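Local coordinates for sterol regulatory element-binding protein cleavage-activating protein (Schizosaccharomyces pombe, PDB 4YHC) that escorts the membrane-bound transcription factor precursor Sre1 for processing when sterol or oxygen is low, here represented by its cytoplasmic WD40 domain, at residues 188-193 against 225-230; 197-202 against 210-215. The protein carries 9 engineered substitutions. All coordinates share one frame; numbering follows the deposited sequence.

Interaction 1. Residues 188-193 against 225-230; sequences RIASLT and KDIYGI. Engineered in segment 188-193: Ser191 (natural residue Cys).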
loop_
_atom_site.group_PDB
_atom_site.type_symbol
_atom_site.label_atom_id
_atom_site.label_comp_id
_atom_site.label_asym_id
_atom_site.label_seq_id
_atom_site.Cartn_x
_atom_site.Cartn_y
_atom_site.Cartn_z
ATOM N N ARG A 188 12.576 10.637 2.812
ATOM C CA ARG A 188 12.615 11.049 1.416
ATOM C C ARG A 188 11.231 11.188 0.868
ATOM O O ARG A 188 10.327 10.478 1.284
ATOM C CB ARG A 188 13.367 10.029 0.607
ATOM C CG ARG A 188 14.731 9.665 1.091
ATOM C CD ARG A 188 15.474 8.858 0.032
ATOM N NE ARG A 188 16.546 8.006 0.577
ATOM C CZ ARG A 188 17.809 8.403 0.829
ATOM N NH1 ARG A 188 18.698 7.575 1.360
ATOM N NH2 ARG A 188 18.169 9.636 0.609
ATOM N N ILE A 189 11.026 12.174 -0.000
ATOM C CA ILE A 189 9.784 12.304 -0.755
ATOM C C ILE A 189 10.116 12.288 -2.227
ATOM O O ILE A 189 10.908 13.146 -2.706
ATOM C CB ILE A 189 9.079 13.630 -0.459
ATOM C CG1 ILE A 189 8.893 13.809 1.032
ATOM C CG2 ILE A 189 7.752 13.700 -1.163
ATOM C CD1 ILE A 189 7.827 12.906 1.628
ATOM N N ALA A 190 9.488 11.378 -2.963
ATOM C CA ALA A 190 9.816 11.174 -4.387
ATOM C C ALA A 190 8.587 11.505 -5.198
ATOM O O ALA A 190 7.491 11.081 -4.824
ATOM C CB ALA A 190 10.234 9.728 -4.634
ATOM N N SER A 191 8.772 12.242 -6.309
ATOM C CA SER A 191 7.671 12.695 -7.144
ATOM C C SER A 191 7.945 12.473 -8.635
ATOM O O SER A 191 8.970 12.812 -9.161
ATOM C CB SER A 191 7.355 14.175 -6.863
ATOM O OG SER A 191 7.305 14.445 -5.469
ATOM N N LEU A 192 7.019 11.855 -9.303
ATOM C CA LEU A 192 7.111 11.655 -10.740
ATOM C C LEU A 192 6.297 12.775 -11.324
ATOM O O LEU A 192 5.109 12.930 -10.968
ATOM C CB LEU A 192 6.517 10.302 -11.150
ATOM C CG LEU A 192 6.336 10.069 -12.682
ATOM C CD1 LEU A 192 7.687 10.155 -13.355
ATOM C CD2 LEU A 192 5.732 8.705 -12.897
ATOM N N THR A 193 6.936 13.623 -12.142
ATOM C CA THR A 193 6.214 14.756 -12.770
ATOM C C THR A 193 5.905 14.479 -14.236
ATOM O O THR A 193 6.479 13.574 -14.827
ATOM C CB THR A 193 7.027 16.051 -12.723
ATOM O OG1 THR A 193 8.287 15.794 -13.289
ATOM C CG2 THR A 193 7.281 16.494 -11.311
ATOM N N LYS A 225 5.927 5.813 -16.132
ATOM C CA LYS A 225 4.528 5.475 -15.849
ATOM C C LYS A 225 4.210 5.457 -14.342
ATOM O O LYS A 225 3.040 5.640 -13.948
ATOM C CB LYS A 225 4.219 4.112 -16.458
ATOM C CG LYS A 225 4.314 4.031 -17.986
ATOM C CD LYS A 225 3.277 4.961 -18.596
ATOM C CE LYS A 225 3.019 4.763 -20.102
ATOM N NZ LYS A 225 2.517 3.422 -20.420
ATOM N N ASP A 226 5.217 5.195 -13.502
ATOM C CA ASP A 226 4.929 5.066 -12.070
ATOM C C ASP A 226 6.242 4.981 -11.288
ATOM O O ASP A 226 7.323 4.711 -11.814
ATOM C CB ASP A 226 4.089 3.798 -11.773
ATOM C CG ASP A 226 3.061 4.018 -10.640
ATOM O OD1 ASP A 226 3.203 5.030 -9.871
ATOM O OD2 ASP A 226 2.137 3.156 -10.492
ATOM N N ILE A 227 6.099 5.226 -10.012
ATOM C CA ILE A 227 7.179 5.014 -9.041
ATOM C C ILE A 227 6.621 4.314 -7.830
ATOM O O ILE A 227 5.452 4.523 -7.453
ATOM C CB ILE A 227 7.867 6.331 -8.620
ATOM C CG1 ILE A 227 6.910 7.370 -8.029
ATOM C CG2 ILE A 227 8.589 6.937 -9.771
ATOM C CD1 ILE A 227 7.641 8.626 -7.559
ATOM N N TYR A 228 7.443 3.466 -7.185
ATOM C CA TYR A 228 6.949 2.735 -6.011
ATOM C C TYR A 228 8.176 2.497 -5.143
ATOM O O TYR A 228 9.257 2.229 -5.667
ATOM C CB TYR A 228 6.273 1.399 -6.397
ATOM C CG TYR A 228 5.570 0.727 -5.234
ATOM C CD1 TYR A 228 6.281 -0.137 -4.394
ATOM C CD2 TYR A 228 4.237 0.971 -4.936
ATOM C CE1 TYR A 228 5.686 -0.734 -3.295
ATOM C CE2 TYR A 228 3.619 0.308 -3.828
ATOM C CZ TYR A 228 4.388 -0.498 -3.034
ATOM O OH TYR A 228 3.920 -1.166 -1.955
ATOM N N GLY A 229 8.033 2.624 -3.846
ATOM C CA GLY A 229 9.219 2.528 -2.930
ATOM C C GLY A 229 9.163 1.333 -1.987
ATOM O O GLY A 229 8.082 0.887 -1.621
ATOM N N ILE A 230 10.299 0.748 -1.658
ATOM C CA ILE A 230 10.391 -0.198 -0.488
ATOM C C ILE A 230 11.305 0.559 0.468
ATOM O O ILE A 230 12.537 0.601 0.301
ATOM C CB ILE A 230 11.014 -1.523 -0.827
ATOM C CG1 ILE A 230 10.395 -2.090 -2.082
ATOM C CG2 ILE A 230 11.074 -2.499 0.357
ATOM C CD1 ILE A 230 9.348 -3.075 -1.878
#

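Interaction 2. Residues 197-202 against 210-215; sequences EVTVYS and PKILSQ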
loop_
_atom_site.group_PDB
_atom_site.type_symbol
_atom_site.label_atom_id
_atom_site.label_comp_id
_atom_site.label_asym_id
_atom_site.label_seq_id
_atom_site.Cartn_x
_atom_site.Cartn_y
_atom_site.Cartn_z
ATOM N N GLU A 197 10.516 13.375 -15.229
ATOM C CA GLU A 197 11.570 13.334 -14.199
ATOM C C GLU A 197 11.033 12.758 -12.882
ATOM O O GLU A 197 9.874 12.945 -12.515
ATOM C CB GLU A 197 12.115 14.743 -13.949
ATOM C CG GLU A 197 12.606 15.468 -15.211
ATOM C CD GLU A 197 12.790 16.984 -15.035
ATOM O OE1 GLU A 197 11.805 17.783 -15.109
ATOM O OE2 GLU A 197 13.943 17.387 -14.845
ATOM N N VAL A 198 11.884 12.069 -12.155
ATOM C CA VAL A 198 11.571 11.816 -10.762
ATOM C C VAL A 198 12.519 12.651 -9.896
ATOM O O VAL A 198 13.738 12.568 -10.013
ATOM C CB VAL A 198 11.424 10.300 -10.382
ATOM C CG1 VAL A 198 12.055 9.390 -11.366
ATOM C CG2 VAL A 198 11.936 10.025 -8.995
ATOM N N THR A 199 11.917 13.505 -9.075
ATOM C CA THR A 199 12.652 14.325 -8.143
ATOM C C THR A 199 12.499 13.724 -6.739
ATOM O O THR A 199 11.382 13.467 -6.257
ATOM C CB THR A 199 12.123 15.780 -8.108
ATOM O OG1 THR A 199 12.331 16.384 -9.368
ATOM C CG2 THR A 199 12.867 16.612 -7.062
ATOM N N VAL A 200 13.608 13.545 -6.078
ATOM C CA VAL A 200 13.608 13.058 -4.740
ATOM C C VAL A 200 14.130 14.173 -3.818
ATOM O O VAL A 200 15.287 14.539 -3.894
ATOM C CB VAL A 200 14.482 11.847 -4.568
ATOM C CG1 VAL A 200 14.371 11.356 -3.132
ATOM C CG2 VAL A 200 14.145 10.726 -5.538
ATOM N N TYR A 201 13.290 14.639 -2.910
ATOM C CA TYR A 201 13.759 15.481 -1.773
ATOM C C TYR A 201 14.120 14.639 -0.555
ATOM O O TYR A 201 13.266 13.917 -0.008
ATOM C CB TYR A 201 12.685 16.454 -1.335
ATOM C CG TYR A 201 12.661 17.714 -2.136
ATOM C CD1 TYR A 201 13.449 18.797 -1.767
ATOM C CD2 TYR A 201 11.838 17.829 -3.231
ATOM C CE1 TYR A 201 13.440 19.937 -2.496
ATOM C CE2 TYR A 201 11.825 18.960 -3.974
ATOM C CZ TYR A 201 12.623 20.004 -3.606
ATOM O OH TYR A 201 12.570 21.132 -4.324
ATOM N N SER A 202 15.373 14.713 -0.140
ATOM C CA SER A 202 15.875 13.952 1.010
ATOM C C SER A 202 16.378 14.838 2.135
ATOM O O SER A 202 17.051 15.854 1.896
ATOM C CB SER A 202 16.988 13.046 0.602
ATOM O OG SER A 202 16.534 12.211 -0.428
ATOM N N PRO A 210 17.142 18.306 -2.995
ATOM C CA PRO A 210 16.540 17.614 -4.129
ATOM C C PRO A 210 17.587 16.938 -4.964
ATOM O O PRO A 210 18.713 17.396 -5.050
ATOM C CB PRO A 210 15.879 18.747 -4.938
ATOM C CG PRO A 210 16.691 19.947 -4.610
ATOM C CD PRO A 210 17.285 19.756 -3.245
ATOM N N LYS A 211 17.210 15.849 -5.591
ATOM C CA LYS A 211 17.985 15.309 -6.659
ATOM C C LYS A 211 17.043 14.817 -7.716
ATOM O O LYS A 211 15.922 14.426 -7.408
ATOM C CB LYS A 211 18.836 14.173 -6.178
ATOM C CG LYS A 211 20.226 14.627 -5.801
ATOM C CD LYS A 211 21.258 13.567 -6.158
ATOM C CE LYS A 211 21.381 12.534 -5.057
ATOM N NZ LYS A 211 22.124 13.082 -3.884
ATOM N N ILE A 212 17.512 14.791 -8.951
ATOM C CA ILE A 212 16.730 14.226 -10.032
ATOM C C ILE A 212 17.360 12.902 -10.323
ATOM O O ILE A 212 18.567 12.855 -10.596
ATOM C CB ILE A 212 16.811 14.998 -11.358
ATOM C CG1 ILE A 212 16.615 16.508 -11.160
ATOM C CG2 ILE A 212 15.851 14.372 -12.379
ATOM C CD1 ILE A 212 15.211 16.968 -10.920
ATOM N N LEU A 213 16.548 11.849 -10.328
ATOM C CA LEU A 213 17.023 10.504 -10.610
ATOM C C LEU A 213 17.194 10.236 -12.090
ATOM O O LEU A 213 16.490 10.800 -12.875
ATOM C CB LEU A 213 15.984 9.508 -10.115
ATOM C CG LEU A 213 16.226 8.952 -8.740
ATOM C CD1 LEU A 213 16.648 10.016 -7.745
ATOM C CD2 LEU A 213 14.965 8.203 -8.336
ATOM N N SER A 214 18.090 9.322 -12.447
ATOM C CA SER A 214 18.242 8.885 -13.851
ATOM C C SER A 214 17.664 7.488 -14.075
ATOM O O SER A 214 18.094 6.534 -13.418
ATOM C CB SER A 214 19.724 8.841 -14.246
ATOM O OG SER A 214 20.439 9.965 -13.754
ATOM N N GLN A 215 16.711 7.341 -14.995
ATOM C CA GLN A 215 16.406 5.995 -15.534
ATOM C C GLN A 215 17.569 5.370 -16.332
ATOM O O GLN A 215 18.533 6.036 -16.673
ATOM C CB GLN A 215 15.194 6.034 -16.429
ATOM C CG GLN A 215 15.390 6.926 -17.637
ATOM C CD GLN A 215 14.478 6.528 -18.747
ATOM O OE1 GLN A 215 13.490 7.190 -19.038
ATOM N NE2 GLN A 215 14.780 5.404 -19.353
#

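Interaction 1. Residues 188-193 against 225-230
Leu192 and Ile227 meet where two neighbouring blades of the WD40 propeller pack face against face, and each has 74 Å² covered by the opposing segment. Strand 188-193 is the second strand of its four-stranded sheet, and strand 226-230 is the first strand of the next. The axes of these short segments run nearly antiparallel, at 167°, but stay 7.4 Å apart, and no hydrogen bond joins them, so the contact is packing between sheets. CD1 of Ile227 does most of the touching: it lies 4.1 Å from CB of Ala190 and equally far from CB of Leu192, and it comes within 3.7 Å of the backbone N of Leu192. CG1 of Ile227 stands between the backbone N and the carbonyl carbon (chi1 57°), which leaves CG2 beside the N, near CB of Leu192. Beyond Ile227, Leu238 of strand 235-239 adjoins its side chain, and Leu236 covers Ala190. Lys225 and Asp226 both face Ala239 in a classic beta bulge; the carboxylate of Asp226 forms a salt bridge with Lys177, while Lys225 pairs with Asp241. Against this bulged backbone rests the CD2 branch of Leu192, 3.6 Å from the N of Asp226.

Interaction 2. Residues 197-202 against 210-215
Tyr201 and Pro210 face each other across the outer edge of the sheet, where CB of Pro210 sits over one face of the phenol ring, 3.9 Å from its centroid and 20° off the ring normal. This is a CH-pi contact, with CB displaced toward the rim near CE1 and CZ. On the same face of the sheet Ile212 brings CD1 to 3.3 Å from OG1 of Thr199, while its CG2 approaches CB of Glu197. On the side of Val200, CG2 of Val200 presses on CD1 of Leu213 at 3.4 Å, tighter than usual for two carbons, and CG2 of Val198 meets CD2 of Leu213 at 3.6 Å. Val200 has CG1 anti to its backbone N (chi1 -177°), which leaves CG2 beside that N as the branch that meets the leucine.

Backbone pairing sets these side chains opposite one another. The segments belong to an antiparallel hairpin, strands 198-204 and 207-212, the outer two strands of a WD40 propeller blade. Val200 and Lys211 form a hydrogen-bonded pair, with Val200 N to Lys211 O at 2.8 Å and the return bond from Lys211 N to Val200 O at 2.9 Å. Leu213 N reaches Val198 O at 2.9 Å, continuing the pairing.

Further out, Tyr201 also stacks with Phe169 and touches Leu171, whereas Val200 packs on Ala190 and Leu213 on Leu236 of the adjacent blade. An alanine in place of Tyr201 would probably leave Pro210 CB without its aromatic cover and Phe169 without its stacking partner. The side chain of Lys211 touches Asp252 in a loop beyond the hairpin.

The centres of interactions 1 and 2 lie 9 Å apart, on the same side of the chain's centre. Segment 188-193 comes first, then 197-202, 210-215 and 225-230, so interaction 2 is nested inside the loop closed by interaction 1. Strands 187-193 and 198-204 are neighbours in one sheet, joined at Ile189 O to Tyr201 N (2.8 Å) and Ser191 N to Thr199 O (2.9 Å), both probable hydrogen bonds. Interaction 2 thus completes the outer edge of this blade, whereas interaction 1 connects its second strand to the first strand of the following sheet. Together they link pairing within a blade to packing between blades of the WD40 domain.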